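Putative glucoamylase from Bacteroides caccae probably hydrolyses glycosidic bonds in glucose-containing carbohydrates as a glycoside hydrolase of alpha/alpha toroid fold, its substrate not being established. Local coordinates of one contact, PDB 4QT9 (chain A, 2.05 Å), residues 314-319 and 337-342, beside the matching contact of the related Exo beta-1,2-glucooligosaccharide sophorohydrolase (non-reducing end) from Parabacteroides distasonis, PDB 5Z06 (chain B, 2.10 Å), residues 586-591 and 609-614. One frame, after least-squares fit of the local backbone (RMSD 0.60 Å); residues are numbered along the deposited sequences.

Structure 1 (4QT9); sequences WGLTAS and GVISPT.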
loop_
_atom_site.group_PDB
_atom_site.type_symbol
_atom_site.label_atom_id
_atom_site.label_comp_id
_atom_site.label_asym_id
_atom_site.label_seq_id
_atom_site.Cartn_x
_atom_site.Cartn_y
_atom_site.Cartn_z
ATOM N N TRP A 314 8.280 -16.811 -7.321
ATOM C CA TRP A 314 7.303 -16.139 -8.170
ATOM C C TRP A 314 6.901 -14.813 -7.537
ATOM O O TRP A 314 7.161 -14.600 -6.353
ATOM C CB TRP A 314 6.037 -17.023 -8.407
ATOM C CG TRP A 314 5.335 -17.477 -7.155
ATOM C CD1 TRP A 314 5.546 -18.648 -6.476
ATOM C CD2 TRP A 314 4.280 -16.792 -6.462
ATOM N NE1 TRP A 314 4.697 -18.730 -5.395
ATOM C CE2 TRP A 314 3.905 -17.602 -5.362
ATOM C CE3 TRP A 314 3.597 -15.583 -6.676
ATOM C CZ2 TRP A 314 2.892 -17.233 -4.470
ATOM C CZ3 TRP A 314 2.599 -15.208 -5.778
ATOM C CH2 TRP A 314 2.268 -16.019 -4.680
ATOM N N GLY A 315 6.239 -13.961 -8.304
ATOM C CA GLY A 315 5.756 -12.694 -7.771
ATOM C C GLY A 315 6.153 -11.515 -8.625
ATOM O O GLY A 315 7.282 -11.020 -8.527
ATOM N N LEU A 316 5.211 -11.081 -9.489
ATOM C CA LEU A 316 5.409 -9.961 -10.408
ATOM C C LEU A 316 4.557 -8.760 -10.020
ATOM O O LEU A 316 3.321 -8.828 -9.998
ATOM C CB LEU A 316 5.108 -10.354 -11.862
ATOM C CG LEU A 316 5.920 -11.501 -12.438
ATOM C CD1 LEU A 316 5.449 -11.831 -13.839
ATOM C CD2 LEU A 316 7.370 -11.199 -12.431
ATOM N N THR A 317 5.248 -7.638 -9.769
ATOM C CA THR A 317 4.616 -6.375 -9.426
ATOM C C THR A 317 5.515 -5.216 -9.810
ATOM O O THR A 317 6.699 -5.427 -10.105
ATOM C CB THR A 317 4.285 -6.349 -7.931
ATOM O OG1 THR A 317 3.277 -5.376 -7.759
ATOM C CG2 THR A 317 5.516 -6.037 -7.052
ATOM N N ALA A 318 4.981 -3.990 -9.729
ATOM C CA ALA A 318 5.728 -2.755 -9.974
ATOM C C ALA A 318 6.900 -2.634 -8.960
ATOM O O ALA A 318 6.710 -2.891 -7.773
ATOM C CB ALA A 318 4.799 -1.554 -9.857
ATOM N N SER A 319 8.121 -2.345 -9.455
ATOM C CA SER A 319 9.328 -2.219 -8.626
ATOM C C SER A 319 10.502 -1.781 -9.472
ATOM O O SER A 319 10.384 -1.688 -10.699
ATOM C CB SER A 319 9.674 -3.561 -7.962
ATOM O OG SER A 319 10.014 -4.561 -8.917
ATOM N N GLY A 337 11.841 -10.559 -16.249
ATOM C CA GLY A 337 12.738 -11.492 -15.565
ATOM C C GLY A 337 13.045 -11.069 -14.154
ATOM O O GLY A 337 13.978 -11.573 -13.524
ATOM N N VAL A 338 12.237 -10.159 -13.642
ATOM C CA VAL A 338 12.441 -9.565 -12.328
ATOM C C VAL A 338 11.383 -10.052 -11.342
ATOM O O VAL A 338 10.182 -9.909 -11.595
ATOM C CB VAL A 338 12.457 -8.017 -12.434
ATOM C CG1 VAL A 338 12.480 -7.374 -11.069
ATOM C CG2 VAL A 338 13.626 -7.530 -13.297
ATOM N N ILE A 339 11.849 -10.609 -10.203
ATOM C CA ILE A 339 10.991 -11.057 -9.103
ATOM C C ILE A 339 11.076 -9.964 -8.060
ATOM O O ILE A 339 12.161 -9.449 -7.842
ATOM C CB ILE A 339 11.403 -12.470 -8.539
ATOM C CG1 ILE A 339 11.223 -13.617 -9.587
ATOM C CG2 ILE A 339 10.704 -12.810 -7.201
ATOM C CD1 ILE A 339 9.732 -13.901 -10.149
ATOM N N SER A 340 9.938 -9.572 -7.473
ATOM C CA SER A 340 9.848 -8.583 -6.413
ATOM C C SER A 340 9.285 -9.283 -5.182
ATOM O O SER A 340 8.130 -9.699 -5.226
ATOM C CB SER A 340 8.978 -7.402 -6.836
ATOM O OG SER A 340 9.347 -6.944 -8.127
ATOM N N PRO A 341 10.105 -9.492 -4.107
ATOM C CA PRO A 341 9.614 -10.211 -2.906
ATOM C C PRO A 341 8.291 -9.693 -2.320
ATOM O O PRO A 341 7.508 -10.496 -1.825
ATOM C CB PRO A 341 10.763 -10.035 -1.905
ATOM C CG PRO A 341 11.982 -9.921 -2.757
ATOM C CD PRO A 341 11.529 -9.111 -3.950
ATOM N N THR A 342 7.991 -8.391 -2.458
ATOM C CA THR A 342 6.732 -7.842 -1.948
ATOM C C THR A 342 5.505 -8.513 -2.565
ATOM O O THR A 342 4.499 -8.664 -1.874
ATOM C CB THR A 342 6.672 -6.320 -2.122
ATOM O OG1 THR A 342 5.680 -5.796 -1.241
ATOM C CG2 THR A 342 6.419 -5.869 -3.584
HETATM O O HOH W 1 7.448 -12.315 -4.891
HETATM O O HOH W 2 8.393 -8.274 -10.291
#
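Ser340 N donates a hydrogen bond to Gly315 O at 3.2 Å, nearly straight at 176°, joining the loop that runs into strand 318-321 to the loop before helix 341-345. The joint is buried within the alpha/alpha toroid. Ser340 CB packs on Thr317 CG2 at 3.7 Å and on Ser319 CB at 4.1 Å. Its OG lies beside the backbone N (chi1 -48°) and shares a 2.6 Å hydrogen bond with Ser319 OG. Beyond CB of Ile339, CG2 sits by Gly315 O; the other branch runs through CG1 to CD1, which meets Trp314 CA at 3.9 Å and Leu316 CD2 at 4.3 Å. Leu316 CD2 lies 3.2 Å from Val338 O, and Val338 CG1 faces Ser319 OG at 4.3 Å. Water 1 bridges Trp314 O and Ser340 O; water 2 bonds Thr317 N, Val338 O and Ser340 OG.

Comparison
Two direct hydrogen bonds of structure 1 have no equivalent in structure 2. Ser340(A) N binds Gly315(A) O at 3.2 Å, whereas Ala612(B) N and Gly587(B) O are 4.8 Å apart, too far to bond. The two glycine carbonyl oxygens stand 2.0 Å apart after superposition and their CA atoms 1.0 Å apart, while phi is -111° at Leu316(A) and -58° at Leu588(B). The second bond, Ser319(A) OG to Ser340(A) OG at 2.6 Å, is lost because Ala612(B) has no polar side-chain atom. Waters 1 and 3 occupy one place, as do waters 2 and 4.

In the packing, the CB atoms of Ser340(A) and Ala612(B) coincide within the error and keep their touch on Thr317(A) CG2 at 3.7 Å and Thr589(B) CG2 at 3.8 Å; the exchange removes OG alone. At Ile339(A) / Met611(B), CG2 of the isoleucine and CG of the methionine lie 1.0 Å apart. CG1 of Ile339(A) has no counterpart, and neither has SD of Met611(B). Gly315(A) O stands 2.1 Å apart from the place of that sulfur after superposition, too close for both, so the longer side chain may account for the displaced carbonyl. Both side chains still touch the tryptophan, glycine and leucine positions, and the side chains of Leu316(A) and Leu588(B) keep their place. CG1 of Val338(A) and CG2 of Thr610(B) lie 0.6 Å apart, keeping the touch on Ser319(A) / Ser591(B). On the other branch OG1 of Thr610(B) takes the place of CG2 of Val338(A), 0.4 Å apart after superposition, and is hydrogen-bonded there to Asn608(B) and Asn653(B).

Structure 2 (5Z06); sequences WGLTAS and GTMAPT.
Ala612 CB packs on Thr589 CG2 at 3.8 Å and on Ser591 CB at 4.0 Å. Met611 leaves CB with CG anti to the backbone N (chi1 -169°); the bend at chi2 (61°) brings SD to 3.6 Å from Gly587 N, and the one at chi3 (65°) lays CE against Trp586 CA at 3.6 Å and Leu588 CD2 at 3.7 Å. Cys571 and Tyr634 also touch this side chain. Leu588 CD2 lies 3.1 Å from Thr610 O, and Thr610 CG2 faces Ser591 OG at 4.1 Å. On its other branch, the buried Thr610 OG1 is hydrogen-bonded to Asn608 OD1 and Asn653 ND2. Water 3 bridges Trp586 O and Ala612 O; water 4 bonds Thr589 N, Thr610 O and, at 3.0 Å, Ala612 N, so solvent-mediated bonds join the two backbones in this beta-1,2-glucan hydrolase.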
loop_
_atom_site.group_PDB
_atom_site.type_symbol
_atom_site.label_atom_id
_atom_site.label_comp_id
_atom_site.label_asym_id
_atom_site.label_seq_id
_atom_site.Cartn_x
_atom_site.Cartn_y
_atom_site.Cartn_z
ATOM N N TRP B 586 8.021 -16.193 -7.395
ATOM C CA TRP B 586 6.863 -15.732 -8.133
ATOM C C TRP B 586 6.336 -14.487 -7.470
ATOM O O TRP B 586 6.726 -14.173 -6.360
ATOM C CB TRP B 586 5.791 -16.811 -8.094
ATOM C CG TRP B 586 5.263 -17.055 -6.694
ATOM C CD1 TRP B 586 5.818 -17.846 -5.727
ATOM C CD2 TRP B 586 4.104 -16.473 -6.116
ATOM N NE1 TRP B 586 5.052 -17.794 -4.570
ATOM C CE2 TRP B 586 4.000 -16.955 -4.786
ATOM C CE3 TRP B 586 3.139 -15.597 -6.588
ATOM C CZ2 TRP B 586 2.950 -16.595 -3.935
ATOM C CZ3 TRP B 586 2.095 -15.230 -5.736
ATOM C CH2 TRP B 586 2.014 -15.731 -4.430
ATOM N N GLY B 587 5.386 -13.837 -8.121
ATOM C CA GLY B 587 4.741 -12.635 -7.588
ATOM C C GLY B 587 5.196 -11.412 -8.330
ATOM O O GLY B 587 5.588 -10.425 -7.730
ATOM N N LEU B 588 5.114 -11.468 -9.650
ATOM C CA LEU B 588 5.466 -10.349 -10.461
ATOM C C LEU B 588 4.638 -9.149 -10.107
ATOM O O LEU B 588 3.415 -9.229 -9.987
ATOM C CB LEU B 588 5.333 -10.684 -11.949
ATOM C CG LEU B 588 6.436 -11.665 -12.409
ATOM C CD1 LEU B 588 6.144 -12.256 -13.776
ATOM C CD2 LEU B 588 7.781 -10.981 -12.437
ATOM N N THR B 589 5.325 -8.029 -9.932
ATOM C CA THR B 589 4.689 -6.798 -9.496
ATOM C C THR B 589 5.642 -5.626 -9.784
ATOM O O THR B 589 6.746 -5.787 -10.338
ATOM C CB THR B 589 4.280 -6.868 -7.992
ATOM O OG1 THR B 589 3.648 -5.656 -7.577
ATOM C CG2 THR B 589 5.462 -7.089 -7.112
ATOM N N ALA B 590 5.181 -4.443 -9.418
ATOM C CA ALA B 590 5.909 -3.225 -9.685
ATOM C C ALA B 590 7.128 -3.098 -8.815
ATOM O O ALA B 590 7.100 -3.398 -7.610
ATOM C CB ALA B 590 5.024 -2.023 -9.469
ATOM N N SER B 591 8.191 -2.594 -9.428
ATOM C CA SER B 591 9.352 -2.153 -8.695
ATOM C C SER B 591 10.212 -1.321 -9.592
ATOM O O SER B 591 10.067 -1.341 -10.833
ATOM C CB SER B 591 10.157 -3.368 -8.190
ATOM O OG SER B 591 10.952 -3.940 -9.208
ATOM N N GLY B 609 12.262 -10.981 -16.150
ATOM C CA GLY B 609 13.095 -11.731 -15.204
ATOM C C GLY B 609 13.208 -11.116 -13.830
ATOM O O GLY B 609 13.812 -11.699 -12.928
ATOM N N THR B 610 12.590 -9.960 -13.671
ATOM C CA THR B 610 12.692 -9.209 -12.448
ATOM C C THR B 610 11.573 -9.594 -11.518
ATOM O O THR B 610 10.401 -9.441 -11.859
ATOM C CB THR B 610 12.560 -7.729 -12.715
ATOM O OG1 THR B 610 13.521 -7.382 -13.694
ATOM C CG2 THR B 610 12.772 -6.926 -11.431
ATOM N N MET B 611 11.961 -10.018 -10.319
ATOM C CA MET B 611 11.038 -10.461 -9.307
ATOM C C MET B 611 11.209 -9.584 -8.068
ATOM O O MET B 611 12.309 -9.470 -7.532
ATOM C CB MET B 611 11.331 -11.917 -8.964
ATOM C CG MET B 611 10.259 -12.566 -8.094
ATOM S SD MET B 611 8.637 -12.590 -8.873
ATOM C CE MET B 611 8.982 -13.683 -10.247
ATOM N N ALA B 612 10.112 -8.974 -7.638
ATOM C CA ALA B 612 10.085 -8.187 -6.417
ATOM C C ALA B 612 9.543 -9.094 -5.321
ATOM O O ALA B 612 8.389 -9.518 -5.385
ATOM C CB ALA B 612 9.206 -6.958 -6.590
ATOM N N PRO B 613 10.358 -9.403 -4.302
ATOM C CA PRO B 613 9.887 -10.300 -3.241
ATOM C C PRO B 613 8.555 -9.915 -2.611
ATOM O O PRO B 613 7.837 -10.781 -2.117
ATOM C CB PRO B 613 11.000 -10.226 -2.193
ATOM C CG PRO B 613 12.213 -9.874 -2.969
ATOM C CD PRO B 613 11.767 -9.026 -4.116
ATOM N N THR B 614 8.234 -8.630 -2.620
ATOM C CA THR B 614 6.981 -8.185 -2.039
ATOM C C THR B 614 5.763 -8.852 -2.697
ATOM O O THR B 614 4.748 -9.035 -2.041
ATOM C CB THR B 614 6.857 -6.653 -2.036
ATOM O OG1 THR B 614 5.781 -6.271 -1.187
ATOM C CG2 THR B 614 6.606 -6.099 -3.450
HETATM O O HOH W 3 7.902 -12.143 -5.087
HETATM O O HOH W 4 8.504 -8.402 -10.118
#